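Local structure of malate dehydrogenase (Entamoeba histolytica, 3I0P) at residues K73-R78 against D87-F92; N146-V151 against N224-K229; S172-P177 against D306-L311. The protein probably catalyses the reversible, NAD-dependent oxidation of malate to oxaloacetate, and binds NAD as a dimer of the malate/L-lactate dehydrogenase family. All blocks are in the same frame, centred on the assembly; numbering follows the deposited sequence.

Contact 1: K73-R78 against D87-F92; sequences KPSIIR and DGNNGF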
# COMPACT_ATOMS: atom_id res chain seq x y z
N LYS A 73 3.12 -28.56 -10.20
CA LYS A 73 2.58 -28.12 -8.93
C LYS A 73 3.73 -27.49 -8.14
O LYS A 73 4.89 -27.82 -8.41
CB LYS A 73 1.98 -29.30 -8.16
CG LYS A 73 0.93 -30.10 -8.93
CD LYS A 73 -0.50 -29.63 -8.63
CE LYS A 73 -1.52 -30.58 -9.27
NZ LYS A 73 -2.89 -30.39 -8.71
N PRO A 74 3.43 -26.57 -7.20
CA PRO A 74 4.50 -25.95 -6.40
C PRO A 74 5.18 -26.94 -5.44
O PRO A 74 4.57 -27.94 -5.07
CB PRO A 74 3.76 -24.87 -5.62
CG PRO A 74 2.37 -25.39 -5.51
CD PRO A 74 2.12 -26.01 -6.85
N SER A 75 6.42 -26.64 -5.06
CA SER A 75 7.16 -27.45 -4.08
C SER A 75 7.48 -26.63 -2.85
O SER A 75 7.93 -25.48 -2.96
CB SER A 75 8.46 -27.98 -4.67
OG SER A 75 8.24 -28.82 -5.79
N ILE A 76 7.27 -27.22 -1.67
CA ILE A 76 7.62 -26.57 -0.41
C ILE A 76 9.14 -26.56 -0.26
O ILE A 76 9.78 -27.61 -0.22
CB ILE A 76 6.92 -27.28 0.79
CG1 ILE A 76 5.41 -27.07 0.72
CG2 ILE A 76 7.45 -26.75 2.11
CD1 ILE A 76 4.59 -28.13 1.45
N ILE A 77 9.73 -25.36 -0.21
CA ILE A 77 11.17 -25.21 0.04
C ILE A 77 11.47 -25.07 1.54
O ILE A 77 12.36 -25.74 2.07
CB ILE A 77 11.78 -24.03 -0.76
CG1 ILE A 77 11.62 -24.22 -2.28
CG2 ILE A 77 13.25 -23.82 -0.39
CD1 ILE A 77 12.04 -25.58 -2.83
N ARG A 78 10.72 -24.21 2.23
CA ARG A 78 10.92 -23.92 3.65
C ARG A 78 9.59 -23.55 4.28
O ARG A 78 8.94 -22.61 3.85
CB ARG A 78 11.94 -22.78 3.83
CG ARG A 78 12.73 -22.87 5.13
CD ARG A 78 13.43 -21.57 5.52
NE ARG A 78 14.69 -21.34 4.80
CZ ARG A 78 15.69 -20.58 5.25
NH1 ARG A 78 16.80 -20.42 4.53
NH2 ARG A 78 15.60 -19.97 6.44
N ASP A 87 8.56 -23.09 -4.52
CA ASP A 87 9.12 -23.05 -5.85
C ASP A 87 7.99 -23.40 -6.80
O ASP A 87 7.38 -24.48 -6.68
CB ASP A 87 10.25 -24.06 -5.96
CG ASP A 87 10.94 -24.06 -7.31
OD1 ASP A 87 10.70 -23.15 -8.13
OD2 ASP A 87 11.74 -24.99 -7.56
N GLY A 88 7.68 -22.50 -7.72
CA GLY A 88 6.53 -22.65 -8.62
C GLY A 88 6.69 -23.69 -9.71
O GLY A 88 5.71 -24.04 -10.39
N ASN A 89 7.92 -24.17 -9.89
CA ASN A 89 8.25 -25.22 -10.86
C ASN A 89 7.82 -24.86 -12.27
O ASN A 89 7.49 -25.73 -13.08
CB ASN A 89 7.64 -26.56 -10.43
CG ASN A 89 8.32 -27.15 -9.23
OD1 ASN A 89 9.55 -27.12 -9.13
ND2 ASN A 89 7.54 -27.67 -8.29
N ASN A 90 7.82 -23.55 -12.53
CA ASN A 90 7.43 -22.97 -13.83
C ASN A 90 5.96 -23.26 -14.19
O ASN A 90 5.58 -23.25 -15.37
CB ASN A 90 8.42 -23.37 -14.95
CG ASN A 90 8.11 -22.71 -16.29
OD1 ASN A 90 8.08 -23.38 -17.32
ND2 ASN A 90 7.86 -21.41 -16.29
N GLY A 91 5.13 -23.50 -13.18
CA GLY A 91 3.70 -23.71 -13.40
C GLY A 91 2.91 -22.42 -13.64
O GLY A 91 3.48 -21.33 -13.74
N PHE A 92 1.59 -22.57 -13.72
CA PHE A 92 0.68 -21.43 -13.82
C PHE A 92 0.71 -20.62 -12.53
O PHE A 92 0.61 -21.19 -11.43
CB PHE A 92 -0.75 -21.90 -13.95
CG PHE A 92 -1.05 -22.64 -15.21
CD1 PHE A 92 -1.19 -21.95 -16.43
CD2 PHE A 92 -1.28 -24.02 -15.18
CE1 PHE A 92 -1.53 -22.64 -17.59
CE2 PHE A 92 -1.62 -24.70 -16.33
CZ PHE A 92 -1.75 -24.02 -17.54
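The antiparallel hairpin of strands 75-79 and 83-87, at one edge of the seven-stranded mixed sheet, is paired here near the end away from its connecting loop, where the chain leaves strand 83-87 for helix 93-111. Ser75 and Asp87 form its hydrogen-bonded pair: Ser75 N reaches Asp87 O at 2.9 Å, Asp87 N reaches Ser75 O, and both N-H groups lie in the plane of the carbonyl they meet. The tight part of the contact lies just beyond this pair, in the type I' turn from Gly88 to Gly91, which Gly91 N closes on Gly88 O. Asn89, in the left-handed conformation at the turn's second position, carries its amide back over Lys73 and Ser75, with CG anti to its own carbonyl carbon (chi1 -71°). Both N-H bonds of its ND2 are used: one runs almost straight to Lys73 O at 2.7 Å, the other to Ser75 OG at 2.8 Å. Both acceptors lie in the amide plane, so the group is fixed in rotation. Asp87 sets CG anti to its backbone N (chi1 -178°), and OD1 accepts from Asn120 ND2 and, weakly, from Asn89 N. The Pro74 ring packs on Asn96 and Ile99 of helix 93-111. The looser side is at Ile77, exposed to solvent where the chain turns a corner; its CG1 and CD1 cross obliquely over Asp87 CB, each 3.9 Å away, by van der Waals contact alone, against four hydrogen bonds at the Ser75 and Asn89 end. The Lys73 side chain points away, its NZ forming a salt bridge with Glu30, while its carbonyl stays in the grip. Just before the Ser75 pair, Pro74 CA comes 3.2 Å from Asp87 O, a CA-H...O contact on the same oxygen that accepts Ser75 N.

Contact 2: N146-V151 against N224-K229; sequences NARSSV and NYPKGK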
# COMPACT_ATOMS: atom_id res chain seq x y z
N ASN A 146 5.49 -9.46 -8.84
CA ASN A 146 6.28 -8.61 -9.72
C ASN A 146 6.01 -8.97 -11.18
O ASN A 146 5.30 -9.93 -11.46
CB ASN A 146 7.78 -8.58 -9.36
CG ASN A 146 8.45 -9.96 -9.36
OD1 ASN A 146 7.85 -11.00 -9.69
ND2 ASN A 146 9.73 -9.97 -8.98
N ALA A 147 6.54 -8.17 -12.10
CA ALA A 147 6.33 -8.36 -13.53
C ALA A 147 7.51 -7.76 -14.28
O ALA A 147 8.34 -7.08 -13.67
CB ALA A 147 5.02 -7.71 -13.96
N ARG A 148 7.61 -8.02 -15.58
CA ARG A 148 8.70 -7.48 -16.39
C ARG A 148 8.74 -5.95 -16.36
O ARG A 148 7.69 -5.30 -16.27
CB ARG A 148 8.62 -7.98 -17.84
CG ARG A 148 7.54 -7.33 -18.70
CD ARG A 148 7.59 -7.85 -20.13
NE ARG A 148 8.75 -7.36 -20.88
CZ ARG A 148 8.93 -7.52 -22.20
NH1 ARG A 148 8.02 -8.17 -22.93
NH2 ARG A 148 10.02 -7.03 -22.78
N SER A 149 9.94 -5.39 -16.40
CA SER A 149 10.15 -3.95 -16.39
C SER A 149 9.29 -3.20 -17.40
O SER A 149 9.31 -3.49 -18.61
CB SER A 149 11.63 -3.63 -16.62
OG SER A 149 12.43 -4.41 -15.76
N SER A 150 8.52 -2.24 -16.90
CA SER A 150 7.71 -1.35 -17.72
C SER A 150 7.60 0.05 -17.10
O SER A 150 7.22 1.00 -17.79
CB SER A 150 6.30 -1.94 -17.89
OG SER A 150 5.56 -1.85 -16.68
N VAL A 151 7.93 0.16 -15.82
CA VAL A 151 7.73 1.38 -15.04
C VAL A 151 9.06 2.05 -14.64
O VAL A 151 9.98 1.37 -14.16
CB VAL A 151 6.82 1.11 -13.78
CG1 VAL A 151 6.56 2.39 -12.98
CG2 VAL A 151 5.51 0.46 -14.18
N ASN A 224 8.07 0.42 -27.59
CA ASN A 224 9.33 0.99 -27.15
C ASN A 224 9.77 0.60 -25.74
O ASN A 224 10.97 0.63 -25.44
CB ASN A 224 9.31 2.52 -27.30
CG ASN A 224 9.27 2.96 -28.76
OD1 ASN A 224 10.15 2.62 -29.55
ND2 ASN A 224 8.26 3.74 -29.11
N TYR A 225 8.81 0.24 -24.88
CA TYR A 225 9.14 -0.15 -23.50
C TYR A 225 9.95 -1.45 -23.43
O TYR A 225 10.84 -1.56 -22.58
CB TYR A 225 7.91 -0.16 -22.56
CG TYR A 225 7.23 -1.50 -22.32
CD1 TYR A 225 5.98 -1.78 -22.88
CD2 TYR A 225 7.83 -2.48 -21.51
CE1 TYR A 225 5.35 -3.00 -22.67
CE2 TYR A 225 7.20 -3.71 -21.30
CZ TYR A 225 5.96 -3.96 -21.88
OH TYR A 225 5.33 -5.17 -21.68
N PRO A 226 9.67 -2.44 -24.32
CA PRO A 226 10.55 -3.62 -24.32
C PRO A 226 11.94 -3.30 -24.86
O PRO A 226 12.89 -4.03 -24.56
CB PRO A 226 9.82 -4.62 -25.23
CG PRO A 226 8.41 -4.14 -25.28
CD PRO A 226 8.51 -2.65 -25.20
N LYS A 227 12.05 -2.23 -25.64
CA LYS A 227 13.34 -1.74 -26.16
C LYS A 227 14.09 -0.86 -25.14
O LYS A 227 15.23 -0.43 -25.39
CB LYS A 227 13.14 -0.93 -27.45
CG LYS A 227 12.56 -1.68 -28.65
CD LYS A 227 12.31 -0.70 -29.80
CE LYS A 227 12.00 -1.39 -31.14
NZ LYS A 227 10.57 -1.83 -31.23
N GLY A 228 13.45 -0.59 -24.00
CA GLY A 228 14.01 0.31 -22.98
C GLY A 228 13.95 1.78 -23.36
O GLY A 228 14.70 2.60 -22.81
N LYS A 229 13.06 2.12 -24.29
CA LYS A 229 12.98 3.49 -24.83
C LYS A 229 11.65 4.20 -24.52
O LYS A 229 11.42 5.33 -24.98
CB LYS A 229 13.31 3.52 -26.34
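Tyr225 lays one face of its ring against Ser150, whose CB stands 4.3 Å from the ring centroid and 27° off the normal, a CH-pi contact. Ser149 O comes to the ring edge, near its plane, 3.4 Å from Tyr225 CD2. On its way past, Arg148 crosses the tyrosine at about a right angle, bent at chi3 (-72°); its CD lies 3.8 Å from Tyr225 OH, and Tyr225 CE2 sits over one face of the guanidinium, offset to the rim. The two planes are 66° apart, so the groups do not stack. Tyr225 and Pro226 follow helix 218-224, which ends in a Schellman motif: Gly228, with positive phi, is C-prime, Lys229 N bonds to Asn224 O and Gly228 N to Tyr225 O. Across from it, Ser150 and Val151 form a classic beta bulge opposite Leu161, and Ala147 touches the bound NAD, so this helix end packs on a loop of the cofactor pocket. Thr189 of helix 189-197 also touches Ser150 and Tyr225. The guanidinium of Arg148 continues to a salt bridge with Glu271, its NH2 passing 3.4 Å from Pro226 CB.

Contact 3: S172-P177 against D306-L311; sequences SDEAFP and DINRTL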
# COMPACT_ATOMS: atom_id res chain seq x y z
N SER A 172 -16.73 -7.96 4.36
CA SER A 172 -17.68 -6.85 4.42
C SER A 172 -19.05 -7.41 4.78
O SER A 172 -19.29 -8.62 4.64
CB SER A 172 -17.73 -6.18 3.05
OG SER A 172 -18.62 -5.07 3.05
N ASP A 173 -19.96 -6.55 5.27
CA ASP A 173 -21.32 -7.02 5.57
C ASP A 173 -22.24 -6.72 4.40
O ASP A 173 -23.45 -6.92 4.49
CB ASP A 173 -21.86 -6.45 6.89
CG ASP A 173 -22.31 -5.00 6.80
OD1 ASP A 173 -21.95 -4.28 5.84
OD2 ASP A 173 -23.02 -4.54 7.73
N GLU A 174 -21.65 -6.24 3.32
CA GLU A 174 -22.37 -5.99 2.09
C GLU A 174 -22.35 -7.24 1.20
O GLU A 174 -21.85 -8.29 1.61
CB GLU A 174 -21.74 -4.79 1.38
CG GLU A 174 -21.59 -3.59 2.28
CD GLU A 174 -21.09 -2.38 1.55
OE1 GLU A 174 -19.94 -2.41 1.04
OE2 GLU A 174 -21.85 -1.38 1.48
N ALA A 175 -22.91 -7.13 -0.01
CA ALA A 175 -23.06 -8.27 -0.92
C ALA A 175 -21.74 -8.67 -1.58
O ALA A 175 -21.65 -9.73 -2.20
CB ALA A 175 -24.12 -7.97 -1.97
N PHE A 176 -20.75 -7.80 -1.46
CA PHE A 176 -19.40 -8.01 -2.00
C PHE A 176 -18.41 -7.54 -0.94
O PHE A 176 -18.71 -6.61 -0.20
CB PHE A 176 -19.21 -7.18 -3.27
CG PHE A 176 -19.56 -5.72 -3.11
CD1 PHE A 176 -18.57 -4.78 -2.86
CD2 PHE A 176 -20.89 -5.30 -3.18
CE1 PHE A 176 -18.90 -3.43 -2.69
CE2 PHE A 176 -21.22 -3.97 -3.02
CZ PHE A 176 -20.23 -3.03 -2.77
N PRO A 177 -17.22 -8.17 -0.87
CA PRO A 177 -16.19 -7.69 0.06
C PRO A 177 -15.53 -6.42 -0.45
O PRO A 177 -15.66 -6.08 -1.64
CB PRO A 177 -15.17 -8.82 0.07
CG PRO A 177 -15.33 -9.47 -1.25
CD PRO A 177 -16.80 -9.41 -1.55
N ASP A 306 -20.08 -0.01 7.64
CA ASP A 306 -20.29 1.33 8.16
C ASP A 306 -19.33 2.35 7.55
O ASP A 306 -19.73 3.47 7.23
CB ASP A 306 -20.17 1.36 9.68
CG ASP A 306 -21.42 0.86 10.39
OD1 ASP A 306 -22.51 0.84 9.77
OD2 ASP A 306 -21.31 0.49 11.58
N ILE A 307 -18.06 1.96 7.39
CA ILE A 307 -17.06 2.83 6.75
C ILE A 307 -17.48 3.12 5.30
O ILE A 307 -17.56 4.28 4.89
CB ILE A 307 -15.60 2.27 6.88
CG1 ILE A 307 -15.03 2.58 8.28
CG2 ILE A 307 -14.66 2.83 5.81
CD1 ILE A 307 -14.00 1.57 8.78
N ASN A 308 -17.78 2.06 4.54
CA ASN A 308 -18.26 2.16 3.17
C ASN A 308 -19.52 3.01 3.03
O ASN A 308 -19.60 3.90 2.16
CB ASN A 308 -18.51 0.77 2.57
CG ASN A 308 -17.22 0.04 2.22
OD1 ASN A 308 -16.16 0.66 2.11
ND2 ASN A 308 -17.30 -1.27 2.04
N ARG A 309 -20.50 2.75 3.90
CA ARG A 309 -21.76 3.49 3.86
C ARG A 309 -21.57 4.97 4.16
O ARG A 309 -22.19 5.81 3.50
CB ARG A 309 -22.78 2.88 4.80
CG ARG A 309 -23.31 1.57 4.27
CD ARG A 309 -24.28 0.94 5.23
NE ARG A 309 -24.00 -0.48 5.34
CZ ARG A 309 -23.46 -1.05 6.41
NH1 ARG A 309 -23.16 -0.33 7.48
NH2 ARG A 309 -23.24 -2.35 6.42
N THR A 310 -20.72 5.27 5.13
CA THR A 310 -20.38 6.65 5.47
C THR A 310 -19.72 7.33 4.29
O THR A 310 -20.08 8.45 3.93
CB THR A 310 -19.45 6.71 6.69
OG1 THR A 310 -20.09 6.09 7.80
CG2 THR A 310 -19.11 8.16 7.07
N LEU A 311 -18.76 6.63 3.68
CA LEU A 311 -18.02 7.17 2.54
C LEU A 311 -18.95 7.54 1.39
O LEU A 311 -18.89 8.67 0.88
CB LEU A 311 -16.93 6.18 2.09
CG LEU A 311 -15.66 6.05 2.94
CD1 LEU A 311 -14.80 4.89 2.43
CD2 LEU A 311 -14.84 7.34 2.99
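The loop 172-177, which joins antiparallel strands 166-170 and 178-182 at the edge of the main sheet, faces helix 297-312 at a distance, with Asp173 CA 8.8 Å from Asp306 CA and Ser172 CA 9.1 Å from Asn308 CA, so that side chains alone bridge the gap. An ST turn shapes the loop: Glu174 N donates to Ser172 OG. Glu174 points at the helix and runs extended beyond CG (chi2 -175°), crossing Asn308 obliquely. Asn308 ND2 donates to Glu174 OE1 at 3.0 Å, but the bond is bent, 143° at the hydrogen, and meets the oxygen from above the carboxylate plane. Glu174 OE2, whose modelled place is less sure, forms a salt bridge with Arg312, one turn further along the helix. Next to this pair, Arg309 bends at chi3 (-136°) and brings its guanidinium between two acids. Asp173, its CG held in the crowded position between backbone N and carbonyl carbon, comes to the guanidinium edge at NH2 and forms a salt bridge there, the modelled positions being uncertain. Asp306 OD1 forms a salt bridge with the other amino group, NH1, of Arg309 at 2.7 Å, also in the guanidinium plane. Asp306 O takes both Thr310 N and Thr310 OG1. The helix also packs on the second subunit, Ile307 and Leu311 on its Glu252 and Asp306 on its Phe266. Arg309 thus links Asp173 and Asp306 in one network, with the Glu174-Arg312 pair beside it; the positive charges would probably favour the ionised forms of the acids, so that ion pairs join the loop to a helix of the subunit interface.

How the contacts relate
From the N terminus, contact 1 comes first and closes within the chain from 73 to 92, clasping the hairpin of strands 75-79 and 83-87 where it gives way to helix 93-111; it is complete before the others open. Contacts 2 and 3 then cross: 146-151 opens, 172-177 follows, 224-229 closes contact 2, and 306-311 closes contact 3. Contact 2 ties the cofactor-side loop after strand 139-145 to the end of helix 218-224. Contact 3 ties the loop before strand 178-182, at the other edge of the main sheet, to helix 297-312. These two lie on opposite sides of the chain's centre, their centres about 37 Å apart, and no two contacts touch.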